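Local coordinates for protein lysin (Enterococcus phage IMEEF1, PDB 6IST) that probably degrades the cell-wall peptidoglycan of enterococci with a calcium-binding CHAP peptidase domain, at residues C[28-33]-C[89-94]; C[50-55]-C[77-82]; C[93-98]-C[105-110]. All coordinates share one frame; numbering follows the deposited sequence.

Interaction 1 (C[28-33]-C[89-94]). With CA (calcium ion), chain E.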
ATOM      1  N   GLN C  28     -11.967  -6.626  23.398  1.00 16.61           N
ATOM      2  CA  GLN C  28     -11.850  -5.356  24.053  1.00 18.91           C
ATOM      3  C   GLN C  28     -12.502  -4.223  23.260  1.00 15.38           C
ATOM      4  O   GLN C  28     -12.903  -4.435  22.099  1.00 16.06           O
ATOM      5  CB  GLN C  28     -10.391  -5.058  24.271  1.00 18.38           C
ATOM      6  CG  GLN C  28      -9.717  -6.117  25.173  1.00 20.86           C
ATOM      7  CD  GLN C  28     -10.151  -6.023  26.623  1.00 20.09           C
ATOM      8  OE1 GLN C  28     -10.292  -4.927  27.199  1.00 24.76           O
ATOM      9  NE2 GLN C  28     -10.347  -7.170  27.255  1.00 22.96           N
ATOM     10  N   CYS C  29     -12.556  -3.046  23.850  1.00 17.75           N
ATOM     11  CA  CYS C  29     -13.205  -1.913  23.145  1.00 16.26           C
ATOM     12  C   CYS C  29     -12.516  -1.508  21.857  1.00 17.60           C
ATOM     13  O   CYS C  29     -13.174  -1.339  20.780  1.00 15.75           O
ATOM     14  CB  CYS C  29     -13.436  -0.773  24.050  1.00 17.93           C
ATOM     15  SG  CYS C  29     -11.951   0.188  24.503  1.00 21.14           S
ATOM     16  N   MET C  30     -11.186  -1.430  21.908  1.00 16.85           N
ATOM     17  CA  MET C  30     -10.456  -1.037  20.698  1.00 19.52           C
ATOM     18  C   MET C  30     -10.587  -2.052  19.552  1.00 21.41           C
ATOM     19  O   MET C  30     -10.507  -1.677  18.368  1.00 19.64           O
ATOM     20  CB  MET C  30      -8.983  -0.737  21.096  1.00 20.36           C
ATOM     21  CG  MET C  30      -8.113   0.127  20.177  1.00 22.06           C
ATOM     22  SD  MET C  30      -8.764   1.610  19.390  1.00 14.54           S
ATOM     23  CE  MET C  30      -7.212   2.391  18.787  1.00 20.17           C
ATOM     24  N   ASP C  31     -10.735  -3.354  19.869  1.00 19.78           N
ATOM     25  CA  ASP C  31     -10.963  -4.363  18.887  1.00 22.07           C
ATOM     26  C   ASP C  31     -12.106  -4.031  17.934  1.00 20.89           C
ATOM     27  O   ASP C  31     -11.993  -4.314  16.777  1.00 19.97           O
ATOM     28  CB  ASP C  31     -11.205  -5.733  19.497  1.00 23.43           C
ATOM     29  CG  ASP C  31      -9.943  -6.330  20.096  1.00 27.18           C
ATOM     30  OD1 ASP C  31      -8.974  -6.592  19.351  1.00 32.94           O
ATOM     31  OD2 ASP C  31      -9.929  -6.554  21.313  1.00 28.25           O
ATOM     32  N   LEU C  32     -13.213  -3.487  18.449  1.00 16.34           N
ATOM     33  CA  LEU C  32     -14.322  -3.167  17.580  1.00 19.67           C
ATOM     34  C   LEU C  32     -13.981  -2.044  16.624  1.00 18.88           C
ATOM     35  O   LEU C  32     -14.201  -2.143  15.406  1.00 20.50           O
ATOM     36  CB  LEU C  32     -15.531  -2.700  18.416  1.00 20.54           C
ATOM     37  CG  LEU C  32     -16.754  -2.300  17.584  1.00 24.71           C
ATOM     38  CD1 LEU C  32     -17.105  -3.477  16.711  1.00 28.02           C
ATOM     39  CD2 LEU C  32     -17.905  -1.986  18.510  1.00 29.25           C
ATOM     40  N   THR C  33     -13.406  -0.973  17.174  1.00 18.52           N
ATOM     41  CA  THR C  33     -13.059   0.196  16.375  1.00 18.87           C
ATOM     42  C   THR C  33     -12.048  -0.218  15.343  1.00 16.57           C
ATOM     43  O   THR C  33     -12.121   0.187  14.192  1.00 18.17           O
ATOM     44  CB  THR C  33     -12.517   1.324  17.306  1.00 20.65           C
ATOM     45  OG1 THR C  33     -13.663   1.905  18.006  1.00 19.69           O
ATOM     46  CG2 THR C  33     -11.797   2.439  16.540  1.00 21.10           C
ATOM     47  N   GLY C  89      -8.477   4.756  28.005  1.00 18.85           N
ATOM     48  CA  GLY C  89      -9.562   5.168  27.137  1.00 18.71           C
ATOM     49  C   GLY C  89     -10.670   4.144  26.962  1.00 18.12           C
ATOM     50  O   GLY C  89     -10.663   3.055  27.495  1.00 20.51           O
ATOM     51  N   HIS C  90     -11.672   4.562  26.205  1.00 13.18           N
ATOM     52  CA  HIS C  90     -12.700   3.646  25.732  1.00 12.72           C
ATOM     53  C   HIS C  90     -13.084   4.134  24.364  1.00 12.26           C
ATOM     54  O   HIS C  90     -12.888   5.286  24.058  1.00 14.58           O
ATOM     55  CB  HIS C  90     -13.882   3.707  26.708  1.00 14.73           C
ATOM     56  CG  HIS C  90     -14.995   2.796  26.333  1.00 15.58           C
ATOM     57  ND1 HIS C  90     -14.874   1.435  26.241  1.00 19.70           N
ATOM     58  CD2 HIS C  90     -16.251   3.093  25.967  1.00 19.56           C
ATOM     59  CE1 HIS C  90     -16.017   0.916  25.829  1.00 18.12           C
ATOM     60  NE2 HIS C  90     -16.872   1.921  25.657  1.00 18.40           N
ATOM     61  N   THR C  91     -13.715   3.267  23.567  1.00 12.21           N
ATOM     62  CA  THR C  91     -14.135   3.629  22.229  1.00 14.63           C
ATOM     63  C   THR C  91     -15.291   2.765  21.848  1.00 14.79           C
ATOM     64  O   THR C  91     -15.619   1.850  22.540  1.00 13.96           O
ATOM     65  CB  THR C  91     -12.968   3.490  21.239  1.00 15.45           C
ATOM     66  OG1 THR C  91     -13.352   3.991  19.958  1.00 16.58           O
ATOM     67  CG2 THR C  91     -12.470   2.004  21.101  1.00 15.60           C
ATOM     68  N   GLY C  92     -15.976   3.198  20.797  1.00 16.69           N
ATOM     69  CA  GLY C  92     -17.075   2.407  20.223  1.00 14.17           C
ATOM     70  C   GLY C  92     -17.579   3.253  19.038  1.00 16.72           C
ATOM     71  O   GLY C  92     -16.980   4.264  18.663  1.00 15.63           O
ATOM     72  N   ILE C  93     -18.640   2.804  18.359  1.00 17.26           N
ATOM     73  CA  ILE C  93     -19.077   3.483  17.166  1.00 17.65           C
ATOM     74  C   ILE C  93     -20.464   4.084  17.382  1.00 16.88           C
ATOM     75  O   ILE C  93     -21.392   3.298  17.663  1.00 19.60           O
ATOM     76  CB  ILE C  93     -19.174   2.535  15.960  1.00 20.68           C
ATOM     77  CG1 ILE C  93     -17.834   1.777  15.670  1.00 21.69           C
ATOM     78  CG2 ILE C  93     -19.601   3.303  14.702  1.00 20.95           C
ATOM     79  CD1 ILE C  93     -16.627   2.651  15.408  1.00 24.51           C
ATOM     80  N   ALA C  94     -20.629   5.345  17.038  1.00 17.30           N
ATOM     81  CA  ALA C  94     -21.960   6.090  17.205  1.00 15.16           C
ATOM     82  C   ALA C  94     -22.865   5.543  16.108  1.00 17.21           C
ATOM     83  O   ALA C  94     -22.468   5.458  14.951  1.00 18.49           O
ATOM     84  CB  ALA C  94     -21.797   7.559  17.051  1.00 16.23           C
TER
HETATM   85 CA    CA E 301      -8.401  -8.499  21.588  1.00 41.27          CA
HETATM   86  O   HOH W   1     -15.882  -0.803  21.335  1.00 17.28           O
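Cys29, at the start of helix 29-41, sits against His90 and Thr91 of the strand beside it. Its CB lies 3.4 Å from His90 ND1. One bond further, SG stands between the backbone N and the carbonyl carbon (chi1 74°), which sets it 3.6 Å from His90 ND1 and 3.7 Å from Thr91 N. Seen from the imidazole, the sulfur is oblique, 58° off the ring normal. The CG2 methyl of Thr91 lies 3.4 Å from Cys29 O and touches Met30 as well, while Thr33 OG1 donates to Thr91 OG1 at 2.9 Å; Thr91 OG1 is also hydrogen-bonded to Met78 O on the next strand. A water donates to both Cys29 O and Thr91 O, a second polar tie between helix and strand. On the far side of the helix, Asp31 OD2 binds the calcium ion at 2.5 Å, completing a site with Asp20, Asp22, Trp24 and Gly26, and accepts a hydrogen bond from Gln28 N on its anti lone pair. With His90 NE2 hydrogen-bonded to Asp108, the sulfur-to-ND1 approach is consistent with the Cys-His pair of a CHAP-type cysteine peptidase, the cysteine coming from a helix whose first turn also binds calcium.

Interaction 2 (C[50-55]-C[77-82])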
ATOM      1  N   ILE C  50      -7.098   5.372  24.130  1.00 16.91           N
ATOM      2  CA  ILE C  50      -6.671   6.677  24.425  1.00 18.83           C
ATOM      3  C   ILE C  50      -5.734   7.256  23.378  1.00 20.06           C
ATOM      4  O   ILE C  50      -5.659   8.459  23.226  1.00 20.61           O
ATOM      5  CB  ILE C  50      -5.969   6.713  25.817  1.00 19.68           C
ATOM      6  CG1 ILE C  50      -5.716   8.143  26.313  1.00 20.46           C
ATOM      7  CG2 ILE C  50      -4.673   5.870  25.852  1.00 23.01           C
ATOM      8  CD1 ILE C  50      -7.034   8.880  26.493  1.00 21.43           C
ATOM      9  N   ALA C  51      -4.985   6.392  22.691  1.00 20.05           N
ATOM     10  CA  ALA C  51      -4.141   6.820  21.581  1.00 20.27           C
ATOM     11  C   ALA C  51      -4.938   7.361  20.409  1.00 20.72           C
ATOM     12  O   ALA C  51      -4.396   8.123  19.603  1.00 20.11           O
ATOM     13  CB  ALA C  51      -3.248   5.721  21.086  1.00 23.26           C
ATOM     14  N   LEU C  52      -6.235   7.047  20.304  1.00 18.50           N
ATOM     15  CA  LEU C  52      -7.037   7.800  19.300  1.00 18.20           C
ATOM     16  C   LEU C  52      -7.073   9.360  19.456  1.00 19.82           C
ATOM     17  O   LEU C  52      -7.442  10.111  18.533  1.00 19.63           O
ATOM     18  CB  LEU C  52      -8.463   7.242  19.325  1.00 20.70           C
ATOM     19  CG  LEU C  52      -8.652   5.798  18.868  1.00 22.74           C
ATOM     20  CD1 LEU C  52     -10.030   5.278  19.241  1.00 21.54           C
ATOM     21  CD2 LEU C  52      -8.383   5.593  17.369  1.00 22.87           C
ATOM     22  N   VAL C  53      -6.764   9.891  20.619  1.00 20.73           N
ATOM     23  CA  VAL C  53      -6.802  11.339  20.865  1.00 21.58           C
ATOM     24  C   VAL C  53      -5.775  12.012  19.981  1.00 23.62           C
ATOM     25  O   VAL C  53      -6.001  13.073  19.455  1.00 22.48           O
ATOM     26  CB  VAL C  53      -6.525  11.664  22.356  1.00 21.00           C
ATOM     27  CG1 VAL C  53      -6.204  13.132  22.568  1.00 26.06           C
ATOM     28  CG2 VAL C  53      -7.714  11.330  23.176  1.00 20.65           C
ATOM     29  N   ASP C  54      -4.625  11.400  19.809  1.00 24.09           N
ATOM     30  CA  ASP C  54      -3.603  12.175  19.111  1.00 28.95           C
ATOM     31  C   ASP C  54      -2.775  11.436  18.046  1.00 26.08           C
ATOM     32  O   ASP C  54      -1.925  12.043  17.425  1.00 26.19           O
ATOM     33  CB  ASP C  54      -2.672  12.720  20.200  1.00 33.25           C
ATOM     34  CG  ASP C  54      -1.854  11.621  20.840  1.00 39.49           C
ATOM     35  OD1 ASP C  54      -0.739  11.950  21.318  1.00 56.48           O
ATOM     36  OD2 ASP C  54      -2.316  10.451  20.880  1.00 40.20           O
ATOM     37  N   GLN C  55      -3.082  10.196  17.740  1.00 25.14           N
ATOM     38  CA  GLN C  55      -2.324   9.530  16.674  1.00 22.06           C
ATOM     39  C   GLN C  55      -2.702  10.131  15.319  1.00 22.18           C
ATOM     40  O   GLN C  55      -3.803  10.679  15.127  1.00 18.15           O
ATOM     41  CB  GLN C  55      -2.558   8.048  16.682  1.00 23.75           C
ATOM     42  CG  GLN C  55      -3.917   7.599  16.186  1.00 23.54           C
ATOM     43  CD  GLN C  55      -4.162   6.104  16.428  1.00 23.77           C
ATOM     44  OE1 GLN C  55      -4.161   5.354  15.490  1.00 20.15           O
ATOM     45  NE2 GLN C  55      -4.381   5.685  17.684  1.00 21.24           N
ATOM     46  N   VAL C  77     -16.429   7.575  15.304  1.00 18.24           N
ATOM     47  CA  VAL C  77     -15.707   6.733  16.279  1.00 20.38           C
ATOM     48  C   VAL C  77     -15.626   7.594  17.555  1.00 19.88           C
ATOM     49  O   VAL C  77     -15.091   8.692  17.528  1.00 16.93           O
ATOM     50  CB  VAL C  77     -14.290   6.395  15.778  1.00 20.07           C
ATOM     51  CG1 VAL C  77     -13.500   5.727  16.909  1.00 21.03           C
ATOM     52  CG2 VAL C  77     -14.297   5.553  14.515  1.00 25.08           C
ATOM     53  N   MET C  78     -16.162   7.115  18.678  1.00 16.51           N
ATOM     54  CA  MET C  78     -16.216   7.804  19.919  1.00 18.78           C
ATOM     55  C   MET C  78     -14.992   7.511  20.680  1.00 19.50           C
ATOM     56  O   MET C  78     -14.469   6.376  20.687  1.00 21.86           O
ATOM     57  CB  MET C  78     -17.390   7.262  20.724  1.00 21.42           C
ATOM     58  CG  MET C  78     -18.709   7.437  20.079  1.00 21.98           C
ATOM     59  SD  MET C  78     -19.230   9.093  19.721  1.00 17.10           S
ATOM     60  CE  MET C  78     -18.719   9.943  21.254  1.00 22.35           C
ATOM     61  N   ILE C  79     -14.533   8.519  21.336  1.00 17.76           N
ATOM     62  CA  ILE C  79     -13.373   8.468  22.181  1.00 18.03           C
ATOM     63  C   ILE C  79     -13.676   8.979  23.582  1.00 17.52           C
ATOM     64  O   ILE C  79     -14.057  10.147  23.763  1.00 16.06           O
ATOM     65  CB  ILE C  79     -12.252   9.327  21.563  1.00 20.47           C
ATOM     66  CG1 ILE C  79     -12.047   9.100  20.056  1.00 22.18           C
ATOM     67  CG2 ILE C  79     -10.955   9.084  22.350  1.00 23.07           C
ATOM     68  CD1 ILE C  79     -11.169  10.166  19.458  1.00 21.91           C
ATOM     69  N   TRP C  80     -13.430   8.135  24.589  1.00 19.53           N
ATOM     70  CA  TRP C  80     -13.451   8.517  25.970  1.00 17.67           C
ATOM     71  C   TRP C  80     -12.047   8.670  26.401  1.00 18.96           C
ATOM     72  O   TRP C  80     -11.234   7.706  26.214  1.00 17.95           O
ATOM     73  CB  TRP C  80     -14.076   7.475  26.787  1.00 18.91           C
ATOM     74  CG  TRP C  80     -15.556   7.348  26.768  1.00 18.22           C
ATOM     75  CD1 TRP C  80     -16.437   7.790  27.748  1.00 18.60           C
ATOM     76  CD2 TRP C  80     -16.381   6.731  25.755  1.00 18.87           C
ATOM     77  NE1 TRP C  80     -17.729   7.450  27.400  1.00 19.57           N
ATOM     78  CE2 TRP C  80     -17.731   6.841  26.182  1.00 17.56           C
ATOM     79  CE3 TRP C  80     -16.128   6.158  24.549  1.00 18.49           C
ATOM     80  CZ2 TRP C  80     -18.787   6.335  25.395  1.00 18.91           C
ATOM     81  CZ3 TRP C  80     -17.170   5.590  23.782  1.00 18.90           C
ATOM     82  CH2 TRP C  80     -18.483   5.729  24.228  1.00 18.93           C
ATOM     83  N   GLY C  81     -11.742   9.829  26.967  1.00 18.18           N
ATOM     84  CA  GLY C  81     -10.332  10.074  27.395  1.00 20.10           C
ATOM     85  C   GLY C  81     -10.130  10.912  28.628  1.00 20.56           C
ATOM     86  O   GLY C  81      -9.001  11.374  28.841  1.00 23.57           O
ATOM     87  N   LEU C  82     -11.179  11.183  29.396  1.00 18.93           N
ATOM     88  CA  LEU C  82     -11.131  12.121  30.526  1.00 20.81           C
ATOM     89  C   LEU C  82     -11.449  11.416  31.776  1.00 20.62           C
ATOM     90  O   LEU C  82     -12.220  10.465  31.785  1.00 20.05           O
ATOM     91  CB  LEU C  82     -12.108  13.273  30.360  1.00 22.29           C
ATOM     92  CG  LEU C  82     -11.775  14.062  29.071  1.00 26.94           C
ATOM     93  CD1 LEU C  82     -12.909  15.054  28.791  1.00 37.20           C
ATOM     94  CD2 LEU C  82     -10.456  14.760  29.189  1.00 29.15           C
TER
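Ile79 projects from its strand into the helical turn formed by 50-53, and Leu52 and Val53 close around it. Its CD1 lies 3.8 Å from Leu52 O and 4.0 Å from Leu52 CB, while its other branch, CG2, meets Val53 CG2 at 4.0 Å, so the two arms of one isoleucine serve two successive residues of the turn. The closest approach is made by Ile50: with CG1 anti to the backbone N (chi1 -169°) and the chain bent at chi2, CD1 comes to 3.6 Å from Gly81 CA. Gly81 carries no side chain, so the methyl can rest directly on its CA, just past the end of the strand.

Toward Val77 the fit slackens, Leu52 CD1 and Val77 CG1 standing 4.2 Å apart. No hydrogen bond crosses the interface; the side chains that meet are all apolar, though the carbonyl of Leu52 also lines the contact. That oxygen, like Gln55 O, accepts from Arg63. The open side of the turn is different: Ala51 points away from the strand and Asp54 is exposed to solvent. Gln55, a buried amide, closes the turn: its NE2 reaches Ala51 O over 3.1 Å, nearly straight at 164°, from well above the carbonyl plane, and also bonds Tyr46 O. Ala51 O takes Asp54 N and Gln55 N besides.

Strand 77-80 lies between strands 90-94 and 132-137 of the antiparallel sheet, and the turn covers one of its faces. On that face Leu52 also touches Met30 and Thr91, Val53 touches Trp133, and Val77 reaches Thr33 and Met37 of helix 29-41. Met78 and Trp80 point to the other face, where the indole meets the rings of His90, His127 and Tyr85.

Interaction 3 (C[93-98]-C[105-110]); sequences IATEDG and VSVDQN
Thr95 turns its two branches to two valines of the opposing strand. Its OG1, held between the backbone N and the carbonyl carbon (chi1 46°), lies 3.3 Å from Val105 CG1, while CG2 meets Val107 CG2 at 3.8 Å, the threonine and Val107 crossing at about a right angle. Glu96, extended beyond CG, slants across the other branch of Val105, with OE2 3.8 Å from CG2; that same oxygen forms a salt bridge with Arg99.

The backbones pair as an antiparallel hairpin. Ile93 and Val107 form a hydrogen-bonded pair, Ile93 N giving to Val107 O and Val107 N to Ile93 O, both at 2.9 Å. Thr95 N adds a bond to Val105 O, 3.1 Å long. Ala94 and Ser106 make the intervening non-hydrogen-bonded pair, their CA atoms 4.1 Å apart. Ile93 and Val107 face helix 29-41, touching Thr33 and Leu32 respectively; Ala94 and Ser106 face the other way, toward Met78 and Trp80 of strand 77-80. Past Thr95 the first chain leaves the pairing, and a water accepts from Val105 N at 2.9 Å and also lies close to Glu96 O. Glu96 N is buried without a partner in the model.

At the other end, Asp108 OD2, besides His90, is hydrogen-bonded to His127 NE2. The hairpin therefore joins backbone pairing and valine packing to a carboxylate whose OD2 is held by two histidines, consistent with Asp108 being the acidic partner of a Cys-His-Asp triad.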
ATOM      1  N   ILE C  93     -18.640   2.804  18.359  1.00 17.26           N
ATOM      2  CA  ILE C  93     -19.077   3.483  17.166  1.00 17.65           C
ATOM      3  C   ILE C  93     -20.464   4.084  17.382  1.00 16.88           C
ATOM      4  O   ILE C  93     -21.392   3.298  17.663  1.00 19.60           O
ATOM      5  CB  ILE C  93     -19.174   2.535  15.960  1.00 20.68           C
ATOM      6  CG1 ILE C  93     -17.834   1.777  15.670  1.00 21.69           C
ATOM      7  CG2 ILE C  93     -19.601   3.303  14.702  1.00 20.95           C
ATOM      8  CD1 ILE C  93     -16.627   2.651  15.408  1.00 24.51           C
ATOM      9  N   ALA C  94     -20.629   5.345  17.038  1.00 17.30           N
ATOM     10  CA  ALA C  94     -21.960   6.090  17.205  1.00 15.16           C
ATOM     11  C   ALA C  94     -22.865   5.543  16.108  1.00 17.21           C
ATOM     12  O   ALA C  94     -22.468   5.458  14.951  1.00 18.49           O
ATOM     13  CB  ALA C  94     -21.797   7.559  17.051  1.00 16.23           C
ATOM     14  N   THR C  95     -24.056   5.116  16.487  1.00 17.53           N
ATOM     15  CA  THR C  95     -24.975   4.493  15.506  1.00 20.65           C
ATOM     16  C   THR C  95     -26.098   5.429  15.125  1.00 24.36           C
ATOM     17  O   THR C  95     -26.890   5.117  14.168  1.00 22.11           O
ATOM     18  CB  THR C  95     -25.560   3.203  16.036  1.00 20.76           C
ATOM     19  OG1 THR C  95     -26.010   3.349  17.390  1.00 24.15           O
ATOM     20  CG2 THR C  95     -24.465   2.148  15.989  1.00 21.83           C
ATOM     21  N   GLU C  96     -26.126   6.557  15.823  1.00 24.25           N
ATOM     22  CA  GLU C  96     -27.117   7.603  15.640  1.00 26.76           C
ATOM     23  C   GLU C  96     -26.491   8.947  15.878  1.00 27.24           C
ATOM     24  O   GLU C  96     -25.483   9.037  16.546  1.00 24.94           O
ATOM     25  CB  GLU C  96     -28.255   7.404  16.658  1.00 31.67           C
ATOM     26  CG  GLU C  96     -29.057   6.132  16.428  1.00 38.70           C
ATOM     27  CD  GLU C  96     -30.022   5.809  17.561  1.00 44.00           C
ATOM     28  OE1 GLU C  96     -30.412   4.632  17.641  1.00 46.03           O
ATOM     29  OE2 GLU C  96     -30.364   6.701  18.386  1.00 42.49           O
ATOM     30  N   ASP C  97     -27.090  10.027  15.376  1.00 21.96           N
ATOM     31  CA  ASP C  97     -26.639  11.352  15.785  1.00 24.54           C
ATOM     32  C   ASP C  97     -26.852  11.561  17.292  1.00 21.14           C
ATOM     33  O   ASP C  97     -27.785  11.025  17.872  1.00 23.39           O
ATOM     34  CB  ASP C  97     -27.360  12.460  15.012  1.00 25.90           C
ATOM     35  CG  ASP C  97     -27.037  12.458  13.494  1.00 32.46           C
ATOM     36  OD1 ASP C  97     -26.089  11.757  12.992  1.00 33.78           O
ATOM     37  OD2 ASP C  97     -27.756  13.180  12.745  1.00 35.16           O
ATOM     38  N   GLY C  98     -26.038  12.382  17.936  1.00 19.06           N
ATOM     39  CA  GLY C  98     -26.217  12.619  19.320  1.00 19.91           C
ATOM     40  C   GLY C  98     -27.485  13.382  19.590  1.00 23.82           C
ATOM     41  O   GLY C  98     -28.001  14.039  18.718  1.00 22.32           O
ATOM     42  N   VAL C 105     -26.155   7.199  21.406  1.00 20.43           N
ATOM     43  CA  VAL C 105     -26.068   5.779  21.303  1.00 19.85           C
ATOM     44  C   VAL C 105     -24.844   5.323  20.511  1.00 19.22           C
ATOM     45  O   VAL C 105     -24.630   5.764  19.428  1.00 17.69           O
ATOM     46  CB  VAL C 105     -27.346   5.220  20.669  1.00 24.26           C
ATOM     47  CG1 VAL C 105     -27.259   3.747  20.457  1.00 25.48           C
ATOM     48  CG2 VAL C 105     -28.554   5.547  21.550  1.00 24.48           C
ATOM     49  N   SER C 106     -24.053   4.428  21.078  1.00 17.95           N
ATOM     50  CA  SER C 106     -22.961   3.796  20.398  1.00 18.73           C
ATOM     51  C   SER C 106     -22.957   2.248  20.649  1.00 21.18           C
ATOM     52  O   SER C 106     -23.528   1.759  21.640  1.00 23.62           O
ATOM     53  CB  SER C 106     -21.607   4.499  20.728  1.00 19.63           C
ATOM     54  OG  SER C 106     -21.243   4.277  22.088  1.00 21.37           O
ATOM     55  N   VAL C 107     -22.339   1.474  19.744  1.00 18.70           N
ATOM     56  CA  VAL C 107     -22.125   0.049  19.928  1.00 18.46           C
ATOM     57  C   VAL C 107     -20.685  -0.088  20.345  1.00 16.64           C
ATOM     58  O   VAL C 107     -19.795   0.491  19.681  1.00 17.91           O
ATOM     59  CB  VAL C 107     -22.367  -0.696  18.646  1.00 19.53           C
ATOM     60  CG1 VAL C 107     -21.821  -2.080  18.703  1.00 20.31           C
ATOM     61  CG2 VAL C 107     -23.836  -0.694  18.389  1.00 20.48           C
ATOM     62  N   ASP C 108     -20.496  -0.665  21.500  1.00 15.64           N
ATOM     63  CA  ASP C 108     -19.186  -0.719  22.148  1.00 17.80           C
ATOM     64  C   ASP C 108     -18.983  -2.145  22.633  1.00 17.58           C
ATOM     65  O   ASP C 108     -19.939  -2.821  23.038  1.00 16.75           O
ATOM     66  CB  ASP C 108     -19.060   0.103  23.435  1.00 19.77           C
ATOM     67  CG  ASP C 108     -19.551   1.566  23.395  1.00 20.28           C
ATOM     68  OD1 ASP C 108     -19.842   2.182  22.355  1.00 21.08           O
ATOM     69  OD2 ASP C 108     -19.433   2.170  24.506  1.00 24.92           O
ATOM     70  N   GLN C 109     -17.720  -2.612  22.631  1.00 17.94           N
ATOM     71  CA  GLN C 109     -17.332  -3.818  23.380  1.00 16.38           C
ATOM     72  C   GLN C 109     -16.754  -3.474  24.667  1.00 15.72           C
ATOM     73  O   GLN C 109     -16.145  -2.406  24.811  1.00 17.34           O
ATOM     74  CB  GLN C 109     -16.324  -4.662  22.592  1.00 16.05           C
ATOM     75  CG  GLN C 109     -16.938  -5.236  21.361  1.00 17.54           C
ATOM     76  CD  GLN C 109     -16.056  -6.127  20.525  1.00 19.27           C
ATOM     77  OE1 GLN C 109     -16.592  -6.907  19.746  1.00 19.95           O
ATOM     78  NE2 GLN C 109     -14.732  -5.980  20.602  1.00 18.92           N
ATOM     79  N   ASN C 110     -16.946  -4.377  25.625  1.00 17.79           N
ATOM     80  CA  ASN C 110     -16.330  -4.252  26.936  1.00 20.17           C
ATOM     81  C   ASN C 110     -16.803  -3.103  27.762  1.00 18.20           C
ATOM     82  O   ASN C 110     -16.052  -2.540  28.608  1.00 21.18           O
ATOM     83  CB  ASN C 110     -14.802  -4.267  26.843  1.00 21.34           C
ATOM     84  CG  ASN C 110     -14.173  -4.942  28.059  1.00 21.00           C
ATOM     85  OD1 ASN C 110     -14.769  -5.795  28.674  1.00 22.75           O
ATOM     86  ND2 ASN C 110     -13.000  -4.522  28.413  1.00 27.06           N
TER
HETATM   87  O   HOH W   2     -28.256   9.070  19.834  1.00 44.29           O
HETATM   88  O   HOH W   3     -25.342   8.624  18.988  1.00 53.45           O

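Overall arrangement
All three contacts are largely buried, but interactions 1 and 2 lie nearer the middle of the chain (centres about 9 Å from its centre) than interaction 3 (about 15 Å), where a salt bridge enters. They share one antiparallel sheet: strand 90-94 serves both interaction 1 and interaction 3, and its neighbour 77-80 serves interaction 2. Chemistry follows place. Interaction 2 is apolar packing of a turn on the sheet, interaction 3 is backbone pairing within the sheet, and interaction 1 brings in the helix through sulfur, hydroxyl and water contacts. The probable triad spans interactions 1 and 3, while Trp80 from 77-82 packs against Asp108.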